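Local coordinates for protein Cow rumen GH26 endo-mannanase (Metagenome, PDB 6UEH) that hydrolyses internal beta-1,4-mannosidic linkages in mannans, probably including galactomannan, as an endo-mannanase of glycoside hydrolase family 26, at residues E287-L292 with N350-H355; E339-L344 with E378-I383; M208-L213 with T220-I225. All coordinates share one frame; numbering follows the deposited sequence.

Contact 1. Residues E287-L292 with N350-H355; sequences EAIKML and NEYDLH
Y352 carries nearly all of this contact, laying its phenol against I289 and K290 on the side of helix 280-301. The two backbones stay well apart, with 8.4 Å between K290 CA and Y352 CA, and the tyrosine bridges the gap with its ring and hydroxyl. Its CG stands anti to its own carbonyl carbon (chi1 -72°), which carries the ring from the end of helix 334-351 across to the neighbouring helix.

Apolar contacts come first. The CG2 methyl of I289 meets Y352 CE2 at 4.0 Å, approaching obliquely. Further out, the phenol oxygen lies against aliphatic carbon: Y352 OH is 3.3 Å from K290 CB and 3.6 Å from K290 CG. The lysine thus contributes the root of its chain; a bend at its third torsion (64°) leads the ammonium away from the tyrosine.

No hydrogen bond joins the two segments. Within 350-355, H355 folds back on D353, which leaves the helical conformation with positive phi: H355 NE2 donates to D353 OD1 at 2.6 Å (154°). The acceptor lies in the imidazole plane, although the ring meets the carboxylate from above its plane. Outside the segment, H355 ND1 is hydrogen-bonded to D147, giving the imidazole a polar partner at each nitrogen.

Around this pair, the two helices pack as neighbours on the outside of the (beta/alpha)8 barrel. I289 also touches Y343, L344 and L348 of helix 334-351, while L354 reaches A293, L296 and Q297 on helix 280-301. Q300 of that same helix hydrogen-bonds backbone atoms of D353 and H355, fastening the connection that runs from helix 334-351 into strand 357-362.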
loop_
_atom_site.group_PDB
_atom_site.type_symbol
_atom_site.label_atom_id
_atom_site.label_comp_id
_atom_site.label_asym_id
_atom_site.label_seq_id
_atom_site.Cartn_x
_atom_site.Cartn_y
_atom_site.Cartn_z
ATOM N N GLU A 287 -24.601 -16.943 -1.084
ATOM C CA GLU A 287 -25.626 -16.247 -0.308
ATOM C C GLU A 287 -25.098 -14.920 0.224
ATOM O O GLU A 287 -25.803 -13.911 0.207
ATOM C CB GLU A 287 -26.118 -17.110 0.856
ATOM C CG GLU A 287 -27.002 -18.273 0.454
ATOM C CD GLU A 287 -27.671 -18.923 1.652
ATOM O OE1 GLU A 287 -27.708 -18.286 2.726
ATOM O OE2 GLU A 287 -28.157 -20.067 1.522
ATOM N N ALA A 288 -23.855 -14.925 0.696
ATOM C CA ALA A 288 -23.227 -13.708 1.201
ATOM C C ALA A 288 -23.036 -12.687 0.081
ATOM O O ALA A 288 -23.263 -11.492 0.271
ATOM C CB ALA A 288 -21.895 -14.033 1.860
ATOM N N ILE A 289 -22.617 -13.166 -1.086
ATOM C CA ILE A 289 -22.457 -12.299 -2.249
ATOM C C ILE A 289 -23.802 -11.702 -2.663
ATOM O O ILE A 289 -23.886 -10.523 -3.014
ATOM C CB ILE A 289 -21.831 -13.062 -3.434
ATOM C CG1 ILE A 289 -20.382 -13.433 -3.118
ATOM C CG2 ILE A 289 -21.881 -12.231 -4.708
ATOM C CD1 ILE A 289 -19.746 -14.329 -4.160
ATOM N N LYS A 290 -24.850 -12.520 -2.602
ATOM C CA LYS A 290 -26.202 -12.084 -2.946
ATOM C C LYS A 290 -26.660 -10.930 -2.058
ATOM O O LYS A 290 -27.207 -9.939 -2.546
ATOM C CB LYS A 290 -27.188 -13.252 -2.833
ATOM C CG LYS A 290 -28.632 -12.894 -3.187
ATOM C CD LYS A 290 -29.589 -14.045 -2.892
ATOM C CE LYS A 290 -29.629 -14.355 -1.400
ATOM N NZ LYS A 290 -30.638 -15.399 -1.049
ATOM N N MET A 291 -26.434 -11.062 -0.755
ATOM C CA MET A 291 -26.860 -10.039 0.195
ATOM C C MET A 291 -26.033 -8.769 0.039
ATOM O O MET A 291 -26.547 -7.658 0.193
ATOM C CB MET A 291 -26.771 -10.566 1.627
ATOM C CG MET A 291 -27.686 -11.751 1.882
ATOM S SD MET A 291 -27.883 -12.146 3.628
ATOM C CE MET A 291 -29.022 -13.522 3.522
ATOM N N LEU A 292 -24.753 -8.938 -0.278
ATOM C CA LEU A 292 -23.890 -7.808 -0.598
ATOM C C LEU A 292 -24.365 -7.095 -1.861
ATOM O O LEU A 292 -24.504 -5.869 -1.878
ATOM C CB LEU A 292 -22.443 -8.265 -0.779
ATOM C CG LEU A 292 -21.497 -7.206 -1.351
ATOM C CD1 LEU A 292 -21.170 -6.144 -0.302
ATOM C CD2 LEU A 292 -20.230 -7.848 -1.903
ATOM N N ASN A 350 -21.063 -9.527 -13.819
ATOM C CA ASN A 350 -21.814 -10.252 -14.836
ATOM C C ASN A 350 -23.192 -10.701 -14.360
ATOM O O ASN A 350 -24.207 -10.326 -14.944
ATOM C CB ASN A 350 -21.015 -11.463 -15.323
ATOM C CG ASN A 350 -19.745 -11.065 -16.048
ATOM O OD1 ASN A 350 -19.739 -10.118 -16.832
ATOM N ND2 ASN A 350 -18.659 -11.784 -15.786
ATOM N N GLU A 351 -23.226 -11.499 -13.299
ATOM C CA GLU A 351 -24.483 -12.064 -12.820
ATOM C C GLU A 351 -25.380 -11.009 -12.172
ATOM O O GLU A 351 -26.600 -11.041 -12.336
ATOM C CB GLU A 351 -24.210 -13.205 -11.837
ATOM C CG GLU A 351 -25.462 -13.890 -11.318
ATOM C CD GLU A 351 -25.206 -15.324 -10.894
ATOM O OE1 GLU A 351 -24.877 -16.151 -11.773
ATOM O OE2 GLU A 351 -25.329 -15.622 -9.687
ATOM N N TYR A 352 -24.780 -10.070 -11.447
ATOM C CA TYR A 352 -25.559 -9.050 -10.749
ATOM C C TYR A 352 -25.537 -7.700 -11.462
ATOM O O TYR A 352 -26.167 -6.745 -11.006
ATOM C CB TYR A 352 -25.061 -8.899 -9.312
ATOM C CG TYR A 352 -25.430 -10.074 -8.437
ATOM C CD1 TYR A 352 -26.716 -10.206 -7.928
ATOM C CD2 TYR A 352 -24.501 -11.060 -8.132
ATOM C CE1 TYR A 352 -27.066 -11.284 -7.133
ATOM C CE2 TYR A 352 -24.841 -12.143 -7.336
ATOM C CZ TYR A 352 -26.123 -12.248 -6.840
ATOM O OH TYR A 352 -26.467 -13.321 -6.047
ATOM N N ASP A 353 -24.814 -7.637 -12.577
ATOM C CA ASP A 353 -24.790 -6.460 -13.448
ATOM C C ASP A 353 -24.418 -5.179 -12.695
ATOM O O ASP A 353 -24.975 -4.110 -12.948
ATOM C CB ASP A 353 -26.148 -6.290 -14.140
ATOM C CG ASP A 353 -26.053 -5.498 -15.433
ATOM O OD1 ASP A 353 -24.971 -5.501 -16.058
ATOM O OD2 ASP A 353 -27.064 -4.879 -15.829
ATOM N N LEU A 354 -23.473 -5.297 -11.770
ATOM C CA LEU A 354 -22.991 -4.149 -11.010
ATOM C C LEU A 354 -21.740 -3.558 -11.657
ATOM O O LEU A 354 -20.759 -4.262 -11.888
ATOM C CB LEU A 354 -22.709 -4.555 -9.564
ATOM C CG LEU A 354 -23.946 -4.914 -8.738
ATOM C CD1 LEU A 354 -23.561 -5.660 -7.470
ATOM C CD2 LEU A 354 -24.722 -3.653 -8.396
ATOM N N HIS A 355 -21.777 -2.262 -11.948
ATOM C CA HIS A 355 -20.681 -1.624 -12.671
ATOM C C HIS A 355 -20.298 -0.276 -12.070
ATOM O O HIS A 355 -19.552 0.492 -12.676
ATOM C CB HIS A 355 -21.056 -1.451 -14.144
ATOM C CG HIS A 355 -21.542 -2.711 -14.792
ATOM N ND1 HIS A 355 -20.700 -3.751 -15.119
ATOM C CD2 HIS A 355 -22.785 -3.103 -15.160
ATOM C CE1 HIS A 355 -21.402 -4.728 -15.667
ATOM N NE2 HIS A 355 -22.671 -4.359 -15.702
#

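Contact 2. Residues E339-L344 with E378-I383; sequences EIWKYL and EYVDMI
W341 and K342 reach Y379 by different first torsions: the tryptophan CG is anti to its backbone N (chi1 177°), whereas the lysine CG is anti to its carbonyl carbon and its chain runs extended from there. The indole is thereby turned edge-on to the Y379 backbone. W341 NE1 donates to Y379 O at 2.9 Å (162°), with the oxygen in the indole plane but the donor well above the carbonyl plane.

The lysine chain crosses one face of the phenol at about a right angle. K342 CG sits over the ring centre, 3.6 Å from the Y379 centroid, in a CH-pi contact, and K342 CE reaches Y379 CE2 at 3.7 Å. Beyond the ring, water 1 links K342 NZ to E378 OE2. With Y379 replaced by an alanine, the K342 chain is likely to lose its aromatic support and Y345 its edge-to-face partner.

V380 CG2 lies 4.0 Å from W341 NE1, and both side chains touch Q361 of strand 357-362. The arrangement belongs to the (beta/alpha)8 barrel: an outer helix, 334-351, meets the loop entering the parallel strand 382-387.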
loop_
_atom_site.group_PDB
_atom_site.type_symbol
_atom_site.label_atom_id
_atom_site.label_comp_id
_atom_site.label_asym_id
_atom_site.label_seq_id
_atom_site.Cartn_x
_atom_site.Cartn_y
_atom_site.Cartn_z
ATOM N N GLU A 339 -8.101 -16.491 -7.404
ATOM C CA GLU A 339 -9.258 -17.136 -8.017
ATOM C C GLU A 339 -10.554 -16.700 -7.330
ATOM O O GLU A 339 -11.575 -16.506 -7.986
ATOM C CB GLU A 339 -9.110 -18.659 -7.976
ATOM C CG GLU A 339 -7.945 -19.185 -8.809
ATOM C CD GLU A 339 -7.789 -20.695 -8.727
ATOM O OE1 GLU A 339 -6.699 -21.200 -9.074
ATOM O OE2 GLU A 339 -8.753 -21.376 -8.320
ATOM N N ILE A 340 -10.502 -16.533 -6.012
ATOM C CA ILE A 340 -11.661 -16.067 -5.255
ATOM C C ILE A 340 -12.012 -14.627 -5.629
ATOM O O ILE A 340 -13.184 -14.296 -5.805
ATOM C CB ILE A 340 -11.421 -16.164 -3.735
ATOM C CG1 ILE A 340 -11.241 -17.628 -3.323
ATOM C CG2 ILE A 340 -12.574 -15.533 -2.966
ATOM C CD1 ILE A 340 -10.971 -17.823 -1.846
ATOM N N TRP A 341 -10.992 -13.779 -5.759
ATOM C CA TRP A 341 -11.194 -12.397 -6.189
ATOM C C TRP A 341 -11.860 -12.336 -7.559
ATOM O O TRP A 341 -12.817 -11.585 -7.766
ATOM C CB TRP A 341 -9.864 -11.637 -6.230
ATOM C CG TRP A 341 -9.989 -10.222 -6.736
ATOM C CD1 TRP A 341 -10.030 -9.814 -8.041
ATOM C CD2 TRP A 341 -10.083 -9.031 -5.943
ATOM N NE1 TRP A 341 -10.144 -8.445 -8.107
ATOM C CE2 TRP A 341 -10.181 -7.939 -6.834
ATOM C CE3 TRP A 341 -10.095 -8.779 -4.567
ATOM C CZ2 TRP A 341 -10.288 -6.621 -6.393
ATOM C CZ3 TRP A 341 -10.202 -7.468 -4.131
ATOM C CH2 TRP A 341 -10.299 -6.407 -5.041
ATOM N N LYS A 342 -11.342 -13.123 -8.496
ATOM C CA LYS A 342 -11.902 -13.170 -9.841
ATOM C C LYS A 342 -13.340 -13.675 -9.813
ATOM O O LYS A 342 -14.187 -13.193 -10.564
ATOM C CB LYS A 342 -11.042 -14.050 -10.751
ATOM C CG LYS A 342 -9.662 -13.475 -11.036
ATOM C CD LYS A 342 -8.882 -14.351 -12.003
ATOM C CE LYS A 342 -7.519 -13.754 -12.310
ATOM N NZ LYS A 342 -6.730 -14.618 -13.232
ATOM N N TYR A 343 -13.611 -14.637 -8.935
ATOM C CA TYR A 343 -14.959 -15.169 -8.757
ATOM C C TYR A 343 -15.927 -14.062 -8.358
ATOM O O TYR A 343 -16.985 -13.903 -8.965
ATOM C CB TYR A 343 -14.961 -16.282 -7.701
ATOM C CG TYR A 343 -16.294 -16.977 -7.508
ATOM C CD1 TYR A 343 -17.255 -16.462 -6.647
ATOM C CD2 TYR A 343 -16.582 -18.162 -8.175
ATOM C CE1 TYR A 343 -18.470 -17.101 -6.464
ATOM C CE2 TYR A 343 -17.793 -18.808 -7.996
ATOM C CZ TYR A 343 -18.733 -18.273 -7.140
ATOM O OH TYR A 343 -19.940 -18.914 -6.964
ATOM N N LEU A 344 -15.554 -13.296 -7.337
ATOM C CA LEU A 344 -16.389 -12.205 -6.844
ATOM C C LEU A 344 -16.570 -11.124 -7.904
ATOM O O LEU A 344 -17.677 -10.625 -8.113
ATOM C CB LEU A 344 -15.784 -11.599 -5.575
ATOM C CG LEU A 344 -16.528 -10.399 -4.980
ATOM C CD1 LEU A 344 -17.952 -10.778 -4.579
ATOM C CD2 LEU A 344 -15.767 -9.828 -3.793
ATOM N N GLU A 378 -6.640 -6.491 -15.250
ATOM C CA GLU A 378 -7.991 -6.558 -15.789
ATOM C C GLU A 378 -9.043 -6.813 -14.704
ATOM O O GLU A 378 -10.239 -6.828 -14.987
ATOM C CB GLU A 378 -8.067 -7.634 -16.882
ATOM C CG GLU A 378 -7.955 -9.078 -16.394
ATOM C CD GLU A 378 -6.528 -9.517 -16.064
ATOM O OE1 GLU A 378 -5.603 -8.679 -16.101
ATOM O OE2 GLU A 378 -6.332 -10.716 -15.768
ATOM N N TYR A 379 -8.595 -6.990 -13.463
ATOM C CA TYR A 379 -9.507 -7.272 -12.353
ATOM C C TYR A 379 -9.401 -6.275 -11.197
ATOM O O TYR A 379 -10.123 -6.398 -10.206
ATOM C CB TYR A 379 -9.260 -8.682 -11.810
ATOM C CG TYR A 379 -9.858 -9.788 -12.646
ATOM C CD1 TYR A 379 -11.199 -10.130 -12.523
ATOM C CD2 TYR A 379 -9.082 -10.503 -13.546
ATOM C CE1 TYR A 379 -11.751 -11.145 -13.282
ATOM C CE2 TYR A 379 -9.625 -11.519 -14.313
ATOM C CZ TYR A 379 -10.960 -11.836 -14.174
ATOM O OH TYR A 379 -11.507 -12.846 -14.931
ATOM N N VAL A 380 -8.496 -5.308 -11.314
ATOM C CA VAL A 380 -8.212 -4.371 -10.226
ATOM C C VAL A 380 -8.114 -2.933 -10.754
ATOM O O VAL A 380 -7.547 -2.703 -11.822
ATOM C CB VAL A 380 -6.897 -4.747 -9.489
ATOM C CG1 VAL A 380 -6.610 -3.779 -8.350
ATOM C CG2 VAL A 380 -6.961 -6.181 -8.961
ATOM N N ASP A 381 -8.664 -1.975 -10.009
ATOM C CA ASP A 381 -8.656 -0.571 -10.427
ATOM C C ASP A 381 -7.773 0.309 -9.550
ATOM O O ASP A 381 -7.499 1.459 -9.891
ATOM C CB ASP A 381 -10.076 -0.004 -10.418
ATOM C CG ASP A 381 -11.011 -0.761 -11.332
ATOM O OD1 ASP A 381 -10.590 -1.109 -12.454
ATOM O OD2 ASP A 381 -12.165 -1.009 -10.925
ATOM N N MET A 382 -7.342 -0.226 -8.414
ATOM C CA MET A 382 -6.595 0.557 -7.437
ATOM C C MET A 382 -5.884 -0.373 -6.463
ATOM O O MET A 382 -6.407 -1.431 -6.120
ATOM C CB MET A 382 -7.533 1.506 -6.682
ATOM C CG MET A 382 -6.857 2.406 -5.656
ATOM S SD MET A 382 -8.032 3.431 -4.735
ATOM C CE MET A 382 -8.831 4.322 -6.072
ATOM N N ILE A 383 -4.692 0.019 -6.026
ATOM C CA ILE A 383 -3.959 -0.746 -5.026
ATOM C C ILE A 383 -4.016 -0.049 -3.673
ATOM O O ILE A 383 -3.693 1.132 -3.560
ATOM C CB ILE A 383 -2.482 -0.947 -5.421
ATOM C CG1 ILE A 383 -2.379 -1.621 -6.790
ATOM C CG2 ILE A 383 -1.756 -1.767 -4.362
ATOM C CD1 ILE A 383 -2.997 -2.994 -6.837
HETATM O O HOH W 1 -4.892 -12.070 -13.669
#

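Contact 3. Residues M208-L213 with T220-I225; sequences MNYNPL and TTERVI
The hydroxyl of Y210 reaches the first turn of helix 220-230, where T220 and T221 close in on the end of its ring. This is the tight part of the contact. The CB of T220 comes in at the ring edge, near its plane, 3.9 Å from Y210 CE2, while T221 approaches obliquely. T221 N points almost straight at the oxygen (174°), but at 3.4 Å from Y210 OH the bond is weak. The threonine hydroxyls have other partners: T220 OG1 binds D218 and T221 OG1 binds Q295 of helix 280-301.

The setting is a beta-to-alpha connection of the (beta/alpha)8 barrel, in which the loop following strand 202-206 folds back on the start of the helix it leads into. An Asx turn shapes this loop just after Y210: N211 OD1 accepts from L213 N at 2.8 Å. The other end of the same amide reaches back, N211 ND2 donating to M208 O on a lone pair in the carbonyl plane.

The looser side is bridged by water. Y210 OH and E222 OE1 lie 4.5 Å apart, and water 2, in the plane of the Y210 ring, joins them, accepting from Y210 OH at 2.8 Å and donating to E222 OE1 at 2.7 Å. The second carboxylate oxygen of this partly exposed glutamate, E222 OE2, turns to a salt bridge with R298.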
loop_
_atom_site.group_PDB
_atom_site.type_symbol
_atom_site.label_atom_id
_atom_site.label_comp_id
_atom_site.label_asym_id
_atom_site.label_seq_id
_atom_site.Cartn_x
_atom_site.Cartn_y
_atom_site.Cartn_z
ATOM N N MET A 208 -20.371 -5.680 6.363
ATOM C CA MET A 208 -20.289 -6.974 7.037
ATOM C C MET A 208 -21.615 -7.439 7.645
ATOM O O MET A 208 -21.879 -8.640 7.720
ATOM C CB MET A 208 -19.212 -6.928 8.125
ATOM C CG MET A 208 -19.426 -5.838 9.163
ATOM S SD MET A 208 -18.021 -5.671 10.283
ATOM C CE MET A 208 -18.002 -7.296 11.028
ATOM N N ASN A 209 -22.455 -6.500 8.069
ATOM C CA ASN A 209 -23.674 -6.866 8.788
ATOM C C ASN A 209 -24.837 -7.261 7.880
ATOM O O ASN A 209 -25.893 -7.671 8.358
ATOM C CB ASN A 209 -24.095 -5.726 9.715
ATOM C CG ASN A 209 -23.176 -5.592 10.911
ATOM O OD1 ASN A 209 -22.752 -6.593 11.491
ATOM N ND2 ASN A 209 -22.849 -4.356 11.278
ATOM N N TYR A 210 -24.638 -7.146 6.573
ATOM C CA TYR A 210 -25.608 -7.661 5.615
ATOM C C TYR A 210 -25.230 -9.089 5.233
ATOM O O TYR A 210 -24.946 -9.369 4.070
ATOM C CB TYR A 210 -25.669 -6.783 4.364
ATOM C CG TYR A 210 -26.036 -5.332 4.606
ATOM C CD1 TYR A 210 -27.364 -4.920 4.624
ATOM C CD2 TYR A 210 -25.050 -4.371 4.791
ATOM C CE1 TYR A 210 -27.700 -3.588 4.832
ATOM C CE2 TYR A 210 -25.374 -3.040 4.998
ATOM C CZ TYR A 210 -26.698 -2.654 5.019
ATOM O OH TYR A 210 -27.016 -1.330 5.224
ATOM N N ASN A 211 -25.223 -9.986 6.217
ATOM C CA ASN A 211 -24.751 -11.358 6.014
ATOM C C ASN A 211 -25.837 -12.397 6.330
ATOM O O ASN A 211 -26.829 -12.079 6.981
ATOM C CB ASN A 211 -23.508 -11.608 6.873
ATOM C CG ASN A 211 -23.820 -11.631 8.354
ATOM O OD1 ASN A 211 -24.274 -12.646 8.886
ATOM N ND2 ASN A 211 -23.571 -10.515 9.031
ATOM N N PRO A 212 -25.655 -13.645 5.861
ATOM C CA PRO A 212 -26.686 -14.672 6.070
ATOM C C PRO A 212 -26.692 -15.330 7.452
ATOM O O PRO A 212 -27.531 -16.201 7.688
ATOM C CB PRO A 212 -26.354 -15.723 4.999
ATOM C CG PRO A 212 -25.439 -15.036 4.033
ATOM C CD PRO A 212 -24.660 -14.078 4.866
ATOM N N LEU A 213 -25.790 -14.928 8.343
ATOM C CA LEU A 213 -25.631 -15.607 9.629
ATOM C C LEU A 213 -26.302 -14.871 10.785
ATOM O O LEU A 213 -27.063 -15.462 11.551
ATOM C CB LEU A 213 -24.145 -15.798 9.937
ATOM C CG LEU A 213 -23.375 -16.654 8.929
ATOM C CD1 LEU A 213 -21.897 -16.701 9.273
ATOM C CD2 LEU A 213 -23.957 -18.060 8.869
ATOM N N THR A 220 -25.891 1.238 6.763
ATOM C CA THR A 220 -24.672 1.619 6.052
ATOM C C THR A 220 -24.994 2.217 4.682
ATOM O O THR A 220 -24.478 3.272 4.326
ATOM C CB THR A 220 -23.718 0.418 5.870
ATOM O OG1 THR A 220 -23.121 0.083 7.130
ATOM C CG2 THR A 220 -22.612 0.750 4.873
ATOM N N THR A 221 -25.861 1.541 3.931
ATOM C CA THR A 221 -26.224 1.971 2.584
ATOM C C THR A 221 -26.804 3.383 2.572
ATOM O O THR A 221 -26.460 4.194 1.713
ATOM C CB THR A 221 -27.230 0.995 1.945
ATOM O OG1 THR A 221 -26.665 -0.322 1.924
ATOM C CG2 THR A 221 -27.569 1.421 0.520
ATOM N N GLU A 222 -27.672 3.680 3.535
ATOM C CA GLU A 222 -28.231 5.021 3.659
ATOM C C GLU A 222 -27.140 6.053 3.950
ATOM O O GLU A 222 -27.142 7.140 3.375
ATOM C CB GLU A 222 -29.300 5.064 4.753
ATOM C CG GLU A 222 -30.630 4.427 4.363
ATOM C CD GLU A 222 -30.622 2.909 4.461
ATOM O OE1 GLU A 222 -29.578 2.332 4.833
ATOM O OE2 GLU A 222 -31.670 2.291 4.170
ATOM N N ARG A 223 -26.206 5.715 4.833
ATOM C CA ARG A 223 -25.133 6.647 5.174
ATOM C C ARG A 223 -24.180 6.861 4.000
ATOM O O ARG A 223 -23.625 7.945 3.843
ATOM C CB ARG A 223 -24.360 6.167 6.407
ATOM C CG ARG A 223 -25.133 6.321 7.715
ATOM C CD ARG A 223 -24.255 6.067 8.938
ATOM N NE ARG A 223 -23.650 4.738 8.909
ATOM C CZ ARG A 223 -24.268 3.626 9.291
ATOM N NH1 ARG A 223 -25.520 3.677 9.730
ATOM N NH2 ARG A 223 -23.639 2.461 9.226
ATOM N N VAL A 224 -23.997 5.834 3.174
ATOM C CA VAL A 224 -23.183 5.978 1.970
ATOM C C VAL A 224 -23.846 6.960 1.008
ATOM O O VAL A 224 -23.194 7.854 0.464
ATOM C CB VAL A 224 -22.963 4.630 1.256
ATOM C CG1 VAL A 224 -22.277 4.844 -0.085
ATOM C CG2 VAL A 224 -22.148 3.689 2.130
ATOM N N ILE A 225 -25.149 6.785 0.809
ATOM C CA ILE A 225 -25.928 7.678 -0.038
ATOM C C ILE A 225 -25.882 9.108 0.496
ATOM O O ILE A 225 -25.681 10.059 -0.263
ATOM C CB ILE A 225 -27.391 7.211 -0.144
ATOM C CG1 ILE A 225 -27.460 5.868 -0.876
ATOM C CG2 ILE A 225 -28.243 8.256 -0.850
ATOM C CD1 ILE A 225 -28.850 5.276 -0.945
HETATM O O HOH W 2 -29.623 -0.392 4.697
#

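Along the chain, contact 3 closes before the other two open, whereas contacts 1 and 2 alternate their segments. All three belong to the family 26 catalytic barrel. Contacts 1 and 2, with centres about 14 Å apart, share helix 334-351 and touch directly, I289 CD1 lying 3.8 Å from Y343 CE1. Contact 3 is also about 14 Å from contact 1, centre to centre, and meets contact 1's other helix, 280-301, through M291, which packs on Y210, N211 and P212. Contacts 2 and 3 do not touch, their nearest atoms being about 11 Å apart. Helix 280-301 thus packs against helix 334-351 and against the loop that leads into helix 220-230.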